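Local coordinates for protein beta-lactamase (Francisella tularensis subsp. tularensis, PDB 3P09) that probably hydrolyses beta-lactam antibiotics to substituted beta-amino acids, as a class A beta-lactamase that would confer antibiotic resistance, at residues A[35-46]-A[251-262]. Sequence-based numbering, arbitrary orientation.
Sequences YDGKIGIYTLNT and QPIALGILYTNP. With SO4 (sulfate ion), chain D; SO4 (sulfate ion), chain G.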
ATOM      1  N   TYR A  35      -6.163   1.074  22.349  1.00 25.19           N
ATOM      2  CA  TYR A  35      -6.024  -0.196  21.629  1.00 25.49           C
ATOM      3  C   TYR A  35      -4.682  -0.927  21.795  1.00 26.42           C
ATOM      4  O   TYR A  35      -4.496  -2.018  21.243  1.00 26.53           O
ATOM      5  CB  TYR A  35      -6.280   0.028  20.141  1.00 26.52           C
ATOM      6  CG  TYR A  35      -7.707   0.326  19.801  1.00 26.60           C
ATOM      7  CD1 TYR A  35      -8.701  -0.621  19.997  1.00 23.40           C
ATOM      8  CD2 TYR A  35      -8.067   1.552  19.259  1.00 31.73           C
ATOM      9  CE1 TYR A  35     -10.022  -0.349  19.666  1.00 30.08           C
ATOM     10  CE2 TYR A  35      -9.375   1.833  18.936  1.00 30.12           C
ATOM     11  CZ  TYR A  35     -10.349   0.886  19.138  1.00 32.90           C
ATOM     12  OH  TYR A  35     -11.652   1.185  18.796  1.00 37.13           O
ATOM     13  N   ASP A  36      -3.774  -0.328  22.558  1.00 24.42           N
ATOM     14  CA  ASP A  36      -2.384  -0.774  22.648  1.00 30.14           C
ATOM     15  C   ASP A  36      -1.676  -0.608  21.304  1.00 31.84           C
ATOM     16  O   ASP A  36      -2.308  -0.317  20.281  1.00 29.93           O
ATOM     17  CB  ASP A  36      -2.268  -2.236  23.103  1.00 32.63           C
ATOM     18  CG  ASP A  36      -2.941  -2.500  24.445  1.00 41.69           C
ATOM     19  OD1 ASP A  36      -2.943  -1.606  25.321  1.00 40.38           O
ATOM     20  OD2 ASP A  36      -3.456  -3.626  24.619  1.00 39.94           O
ATOM     21  N   GLY A  37      -0.360  -0.805  21.315  1.00 23.92           N
ATOM     22  CA  GLY A  37       0.437  -0.718  20.105  1.00 25.42           C
ATOM     23  C   GLY A  37       0.719   0.699  19.645  1.00 25.51           C
ATOM     24  O   GLY A  37       0.622   1.660  20.421  1.00 24.64           O
ATOM     25  N   LYS A  38       1.085   0.826  18.371  1.00 20.03           N
ATOM     26  CA  LYS A  38       1.542   2.097  17.824  1.00 21.62           C
ATOM     27  C   LYS A  38       0.796   2.407  16.538  1.00 23.92           C
ATOM     28  O   LYS A  38       0.585   1.522  15.705  1.00 20.19           O
ATOM     29  CB  LYS A  38       3.043   2.031  17.539  1.00 21.26           C
ATOM     30  CG  LYS A  38       3.904   1.958  18.794  1.00 31.53           C
ATOM     31  CD  LYS A  38       4.406   3.333  19.196  1.00 39.38           C
ATOM     32  CE  LYS A  38       4.967   3.313  20.604  1.00 44.23           C
ATOM     33  NZ  LYS A  38       5.152   4.692  21.135  1.00 47.14           N
ATOM     34  N   ILE A  39       0.391   3.661  16.380  1.00 18.50           N
ATOM     35  CA  ILE A  39      -0.211   4.086  15.130  1.00 15.80           C
ATOM     36  C   ILE A  39       0.712   5.107  14.464  1.00 24.60           C
ATOM     37  O   ILE A  39       1.319   5.937  15.138  1.00 22.50           O
ATOM     38  CB  ILE A  39      -1.604   4.681  15.350  1.00 14.99           C
ATOM     39  CG1 ILE A  39      -2.322   4.858  14.008  1.00 17.38           C
ATOM     40  CG2 ILE A  39      -1.498   6.010  16.083  1.00 22.33           C
ATOM     41  CD1 ILE A  39      -3.625   4.136  13.911  1.00 25.41           C
ATOM     42  N   GLY A  40       0.844   5.018  13.146  1.00 18.26           N
ATOM     43  CA  GLY A  40       1.734   5.901  12.413  1.00 21.28           C
ATOM     44  C   GLY A  40       0.944   6.568  11.309  1.00 22.47           C
ATOM     45  O   GLY A  40       0.181   5.907  10.604  1.00 21.32           O
ATOM     46  N   ILE A  41       1.127   7.875  11.164  1.00 17.11           N
ATOM     47  CA  ILE A  41       0.304   8.699  10.291  1.00 19.28           C
ATOM     48  C   ILE A  41       1.189   9.663   9.499  1.00 22.38           C
ATOM     49  O   ILE A  41       2.084  10.299  10.060  1.00 19.11           O
ATOM     50  CB  ILE A  41      -0.669   9.591  11.124  1.00 21.22           C
ATOM     51  CG1 ILE A  41      -1.559   8.762  12.063  1.00 29.30           C
ATOM     52  CG2 ILE A  41      -1.492  10.498  10.214  1.00 20.54           C
ATOM     53  CD1 ILE A  41      -2.330   7.681  11.399  1.00 39.20           C
ATOM     54  N   TYR A  42       0.951   9.781   8.201  1.00 21.96           N
ATOM     55  CA  TYR A  42       1.590  10.846   7.449  1.00 20.99           C
ATOM     56  C   TYR A  42       0.672  11.323   6.347  1.00 22.34           C
ATOM     57  O   TYR A  42       0.032  10.513   5.674  1.00 19.44           O
ATOM     58  CB  TYR A  42       2.922  10.383   6.859  1.00 17.09           C
ATOM     59  CG  TYR A  42       3.827  11.537   6.445  1.00 20.13           C
ATOM     60  CD1 TYR A  42       3.988  11.874   5.113  1.00 20.97           C
ATOM     61  CD2 TYR A  42       4.515  12.285   7.399  1.00 24.50           C
ATOM     62  CE1 TYR A  42       4.810  12.914   4.736  1.00 26.97           C
ATOM     63  CE2 TYR A  42       5.338  13.329   7.028  1.00 26.18           C
ATOM     64  CZ  TYR A  42       5.475  13.640   5.695  1.00 29.67           C
ATOM     65  OH  TYR A  42       6.286  14.675   5.304  1.00 35.31           O
ATOM     66  N   THR A  43       0.592  12.638   6.164  1.00 21.55           N
ATOM     67  CA  THR A  43      -0.153  13.181   5.028  1.00 25.37           C
ATOM     68  C   THR A  43       0.778  14.008   4.165  1.00 32.09           C
ATOM     69  O   THR A  43       1.734  14.606   4.666  1.00 32.37           O
ATOM     70  CB  THR A  43      -1.268  14.108   5.465  1.00 31.44           C
ATOM     71  OG1 THR A  43      -0.688  15.267   6.079  1.00 34.80           O
ATOM     72  CG2 THR A  43      -2.176  13.417   6.440  1.00 28.85           C
ATOM     73  N   LEU A  44       0.498  14.061   2.870  1.00 24.37           N
ATOM     74  CA  LEU A  44       1.351  14.808   1.967  1.00 26.29           C
ATOM     75  C   LEU A  44       0.479  15.652   1.062  1.00 40.22           C
ATOM     76  O   LEU A  44      -0.386  15.121   0.369  1.00 32.00           O
ATOM     77  CB  LEU A  44       2.190  13.859   1.124  1.00 30.40           C
ATOM     78  CG  LEU A  44       3.701  13.997   1.188  1.00 39.62           C
ATOM     79  CD1 LEU A  44       4.287  13.324  -0.025  1.00 39.08           C
ATOM     80  CD2 LEU A  44       4.099  15.449   1.232  1.00 44.10           C
ATOM     81  N   ASN A  45       0.714  16.960   1.081  1.00 51.39           N
ATOM     82  CA  ASN A  45       0.004  17.908   0.230  1.00 60.64           C
ATOM     83  C   ASN A  45       0.794  18.278  -1.021  1.00 63.84           C
ATOM     84  O   ASN A  45       1.987  17.994  -1.134  1.00 59.08           O
ATOM     85  CB  ASN A  45      -0.344  19.177   1.014  1.00 66.12           C
ATOM     86  CG  ASN A  45      -1.776  19.181   1.512  1.00 70.68           C
ATOM     87  OD1 ASN A  45      -2.059  18.773   2.641  1.00 67.07           O
ATOM     88  ND2 ASN A  45      -2.690  19.644   0.667  1.00 74.99           N
ATOM     89  N   THR A  46       0.122  18.939  -1.951  1.00 66.71           N
ATOM     90  CA  THR A  46       0.716  19.244  -3.243  1.00 71.16           C
ATOM     91  C   THR A  46       1.737  20.384  -3.173  1.00 67.85           C
ATOM     92  O   THR A  46       1.386  21.535  -2.929  1.00 67.15           O
ATOM     93  CB  THR A  46      -0.377  19.560  -4.280  1.00 74.79           C
ATOM     94  OG1 THR A  46      -1.183  20.645  -3.806  1.00 77.34           O
ATOM     95  CG2 THR A  46      -1.268  18.325  -4.506  1.00 69.24           C
ATOM     96  N   GLN A 251      -6.842  20.020  -4.135  1.00 29.19           N
ATOM     97  CA  GLN A 251      -5.857  19.199  -4.821  1.00 26.45           C
ATOM     98  C   GLN A 251      -5.697  17.887  -4.078  1.00 29.71           C
ATOM     99  O   GLN A 251      -6.024  17.805  -2.903  1.00 28.19           O
ATOM    100  CB  GLN A 251      -4.533  19.934  -4.937  1.00 34.91           C
ATOM    101  CG  GLN A 251      -4.585  21.051  -5.970  1.00 39.44           C
ATOM    102  CD  GLN A 251      -3.245  21.708  -6.169  1.00 45.89           C
ATOM    103  OE1 GLN A 251      -2.238  21.031  -6.362  1.00 51.24           O
ATOM    104  NE2 GLN A 251      -3.221  23.038  -6.114  1.00 41.67           N
ATOM    105  N   PRO A 252      -5.210  16.850  -4.770  1.00 26.25           N
ATOM    106  CA  PRO A 252      -5.126  15.561  -4.078  1.00 22.28           C
ATOM    107  C   PRO A 252      -4.097  15.540  -2.956  1.00 27.44           C
ATOM    108  O   PRO A 252      -3.130  16.307  -2.954  1.00 27.44           O
ATOM    109  CB  PRO A 252      -4.743  14.580  -5.193  1.00 27.76           C
ATOM    110  CG  PRO A 252      -4.172  15.419  -6.284  1.00 29.93           C
ATOM    111  CD  PRO A 252      -4.860  16.748  -6.200  1.00 25.28           C
ATOM    112  N   ILE A 253      -4.328  14.656  -1.987  1.00 20.40           N
ATOM    113  CA  ILE A 253      -3.386  14.460  -0.895  1.00 19.99           C
ATOM    114  C   ILE A 253      -3.087  12.978  -0.766  1.00 24.39           C
ATOM    115  O   ILE A 253      -3.813  12.140  -1.304  1.00 32.04           O
ATOM    116  CB  ILE A 253      -3.935  15.006   0.438  1.00 25.64           C
ATOM    117  CG1 ILE A 253      -5.306  14.401   0.747  1.00 25.54           C
ATOM    118  CG2 ILE A 253      -4.097  16.516   0.362  1.00 28.29           C
ATOM    119  CD1 ILE A 253      -5.596  14.326   2.208  1.00 34.75           C
ATOM    120  N   ALA A 254      -1.996  12.641  -0.095  1.00 20.64           N
ATOM    121  CA  ALA A 254      -1.737  11.231   0.194  1.00 18.97           C
ATOM    122  C   ALA A 254      -1.841  11.055   1.692  1.00 24.60           C
ATOM    123  O   ALA A 254      -1.531  11.974   2.456  1.00 19.57           O
ATOM    124  CB  ALA A 254      -0.371  10.816  -0.304  1.00 19.22           C
ATOM    125  N   LEU A 255      -2.280   9.882   2.121  1.00 16.26           N
ATOM    126  CA  LEU A 255      -2.422   9.631   3.542  1.00 22.32           C
ATOM    127  C   LEU A 255      -2.047   8.190   3.813  1.00 24.46           C
ATOM    128  O   LEU A 255      -2.623   7.282   3.224  1.00 19.95           O
ATOM    129  CB  LEU A 255      -3.866   9.886   3.982  1.00 19.00           C
ATOM    130  CG  LEU A 255      -4.266   9.382   5.363  1.00 21.20           C
ATOM    131  CD1 LEU A 255      -3.425  10.037   6.471  1.00 21.50           C
ATOM    132  CD2 LEU A 255      -5.749   9.630   5.584  1.00 26.54           C
ATOM    133  N   GLY A 256      -1.064   7.991   4.682  1.00 18.55           N
ATOM    134  CA  GLY A 256      -0.684   6.653   5.121  1.00 18.68           C
ATOM    135  C   GLY A 256      -1.020   6.498   6.591  1.00 22.12           C
ATOM    136  O   GLY A 256      -0.702   7.382   7.388  1.00 20.04           O
ATOM    137  N   ILE A 257      -1.687   5.400   6.946  1.00 18.51           N
ATOM    138  CA  ILE A 257      -1.958   5.064   8.344  1.00 16.08           C
ATOM    139  C   ILE A 257      -1.526   3.621   8.580  1.00 20.86           C
ATOM    140  O   ILE A 257      -2.049   2.703   7.938  1.00 21.23           O
ATOM    141  CB  ILE A 257      -3.456   5.209   8.686  1.00 14.32           C
ATOM    142  CG1 ILE A 257      -3.952   6.623   8.369  1.00 23.99           C
ATOM    143  CG2 ILE A 257      -3.695   4.860  10.141  1.00 23.24           C
ATOM    144  CD1 ILE A 257      -5.447   6.818   8.596  1.00 24.39           C
ATOM    145  N   LEU A 258      -0.541   3.426   9.459  1.00 17.37           N
ATOM    146  CA  LEU A 258      -0.006   2.094   9.729  1.00 15.76           C
ATOM    147  C   LEU A 258      -0.226   1.803  11.204  1.00 22.25           C
ATOM    148  O   LEU A 258      -0.119   2.700  12.049  1.00 19.14           O
ATOM    149  CB  LEU A 258       1.486   2.020   9.394  1.00 15.03           C
ATOM    150  CG  LEU A 258       1.891   2.687   8.061  1.00 16.32           C
ATOM    151  CD1 LEU A 258       3.397   2.577   7.849  1.00 14.58           C
ATOM    152  CD2 LEU A 258       1.167   2.102   6.866  1.00 17.68           C
ATOM    153  N   TYR A 259      -0.550   0.560  11.523  1.00 15.74           N
ATOM    154  CA  TYR A 259      -0.817   0.213  12.913  1.00 19.96           C
ATOM    155  C   TYR A 259      -0.164  -1.121  13.211  1.00 19.85           C
ATOM    156  O   TYR A 259      -0.247  -2.037  12.400  1.00 19.50           O
ATOM    157  CB  TYR A 259      -2.329   0.152  13.206  1.00 19.69           C
ATOM    158  CG  TYR A 259      -2.607  -0.392  14.581  1.00 21.08           C
ATOM    159  CD1 TYR A 259      -2.350   0.375  15.706  1.00 20.61           C
ATOM    160  CD2 TYR A 259      -3.091  -1.689  14.765  1.00 18.01           C
ATOM    161  CE1 TYR A 259      -2.564  -0.132  16.983  1.00 21.01           C
ATOM    162  CE2 TYR A 259      -3.318  -2.198  16.044  1.00 20.74           C
ATOM    163  CZ  TYR A 259      -3.048  -1.410  17.147  1.00 25.62           C
ATOM    164  OH  TYR A 259      -3.257  -1.892  18.428  1.00 27.92           O
ATOM    165  N   THR A 260       0.497  -1.223  14.358  1.00 18.54           N
ATOM    166  CA  THR A 260       1.049  -2.500  14.783  1.00 22.59           C
ATOM    167  C   THR A 260       1.154  -2.552  16.299  1.00 24.72           C
ATOM    168  O   THR A 260       1.259  -1.515  16.966  1.00 23.53           O
ATOM    169  CB  THR A 260       2.436  -2.772  14.127  1.00 23.09           C
ATOM    170  OG1 THR A 260       2.803  -4.145  14.308  1.00 21.00           O
ATOM    171  CG2 THR A 260       3.505  -1.878  14.716  1.00 19.29           C
ATOM    172  N   ASN A 261       1.087  -3.760  16.844  1.00 21.96           N
ATOM    173  CA  ASN A 261       1.338  -3.976  18.269  1.00 20.75           C
ATOM    174  C   ASN A 261       2.567  -4.857  18.358  1.00 23.24           C
ATOM    175  O   ASN A 261       2.470  -6.076  18.261  1.00 23.52           O
ATOM    176  CB  ASN A 261       0.122  -4.649  18.935  1.00 27.52           C
ATOM    177  CG  ASN A 261       0.315  -4.894  20.429  1.00 29.85           C
ATOM    178  OD1 ASN A 261       1.415  -4.736  20.969  1.00 25.97           O
ATOM    179  ND2 ASN A 261      -0.765  -5.310  21.100  1.00 29.53           N
ATOM    180  N   PRO A 262       3.740  -4.236  18.522  1.00 22.73           N
ATOM    181  CA  PRO A 262       4.978  -5.010  18.495  1.00 23.66           C
ATOM    182  C   PRO A 262       5.113  -5.901  19.725  1.00 27.96           C
ATOM    183  O   PRO A 262       6.022  -6.731  19.755  1.00 26.13           O
ATOM    184  CB  PRO A 262       6.054  -3.929  18.503  1.00 30.06           C
ATOM    185  CG  PRO A 262       5.427  -2.798  19.240  1.00 32.06           C
ATOM    186  CD  PRO A 262       3.964  -2.837  18.928  1.00 23.61           C
TER
HETATM  187  S   SO4 D 293       7.717  16.770   7.679  1.00 94.06           S
HETATM  188  O1  SO4 D 293       6.370  17.335   7.719  1.00 94.89           O
HETATM  189  O2  SO4 D 293       8.320  16.846   9.007  1.00 98.62           O
HETATM  190  O3  SO4 D 293       7.665  15.373   7.264  1.00 88.06           O
HETATM  191  O4  SO4 D 293       8.532  17.526   6.733  1.00 98.04           O
HETATM  192  S   SO4 G 289       6.929   6.777  23.836  0.79 95.12           S
HETATM  193  O1  SO4 G 289       5.491   6.524  23.742  0.79 91.86           O
HETATM  194  O2  SO4 G 289       7.324   6.861  25.241  0.79 94.32           O
HETATM  195  O3  SO4 G 289       7.658   5.686  23.195  0.79 89.91           O
HETATM  196  O4  SO4 G 289       7.248   8.042  23.174  0.79 95.18           O
HETATM  197  O   HOH W   1      -5.122  19.347  -0.705  1.00 37.99           O
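Ile-257 CG2 nests into the notch formed by the CD1 methyls of Ile-39 and Ile-41: it lies 3.4 Å from Ile-41 CD1, tighter than usual for two carbons, and 3.8 Å from Ile-39 CD1. Ile-257 runs alongside each of these two side chains, all on one face of the sheet. Ile-41 CG1 sits beside the backbone N (chi1 -56°), and the bend at chi2 then brings CD1 across to Ile-257. Farther along this face, Leu-255 CD1 meets Thr-43 CG2 at 3.6 Å, and helix 271-289 packs on Ile-253, Ile-257 and Tyr-259. On the opposite face bump stands beside hollow, Leu-258 across from Gly-40 and Tyr-42 across from Gly-256; helix 178-190 touches Leu-44 and Ala-254 there.

Eight backbone hydrogen bonds join antiparallel strands 38-44 and 253-260, from Lys-38 N to Thr-260 O (2.7 Å) through Ala-254 N to Leu-44 O (3.0 Å). Tyr-259 lays its ring along the neighbouring strand, CG anti to its backbone N (chi1 172°), and its OH donates to Asp-36 O at 2.6 Å, from 51° above the carbonyl plane. This ties the turn after helix 24-35 to the central sheet of the class A fold. Hydrogen-bonded pairs thus satisfy each other's backbone, though buried Pro-252 O lacks a partner; chiefly apolar side chains meet the C-terminal helix.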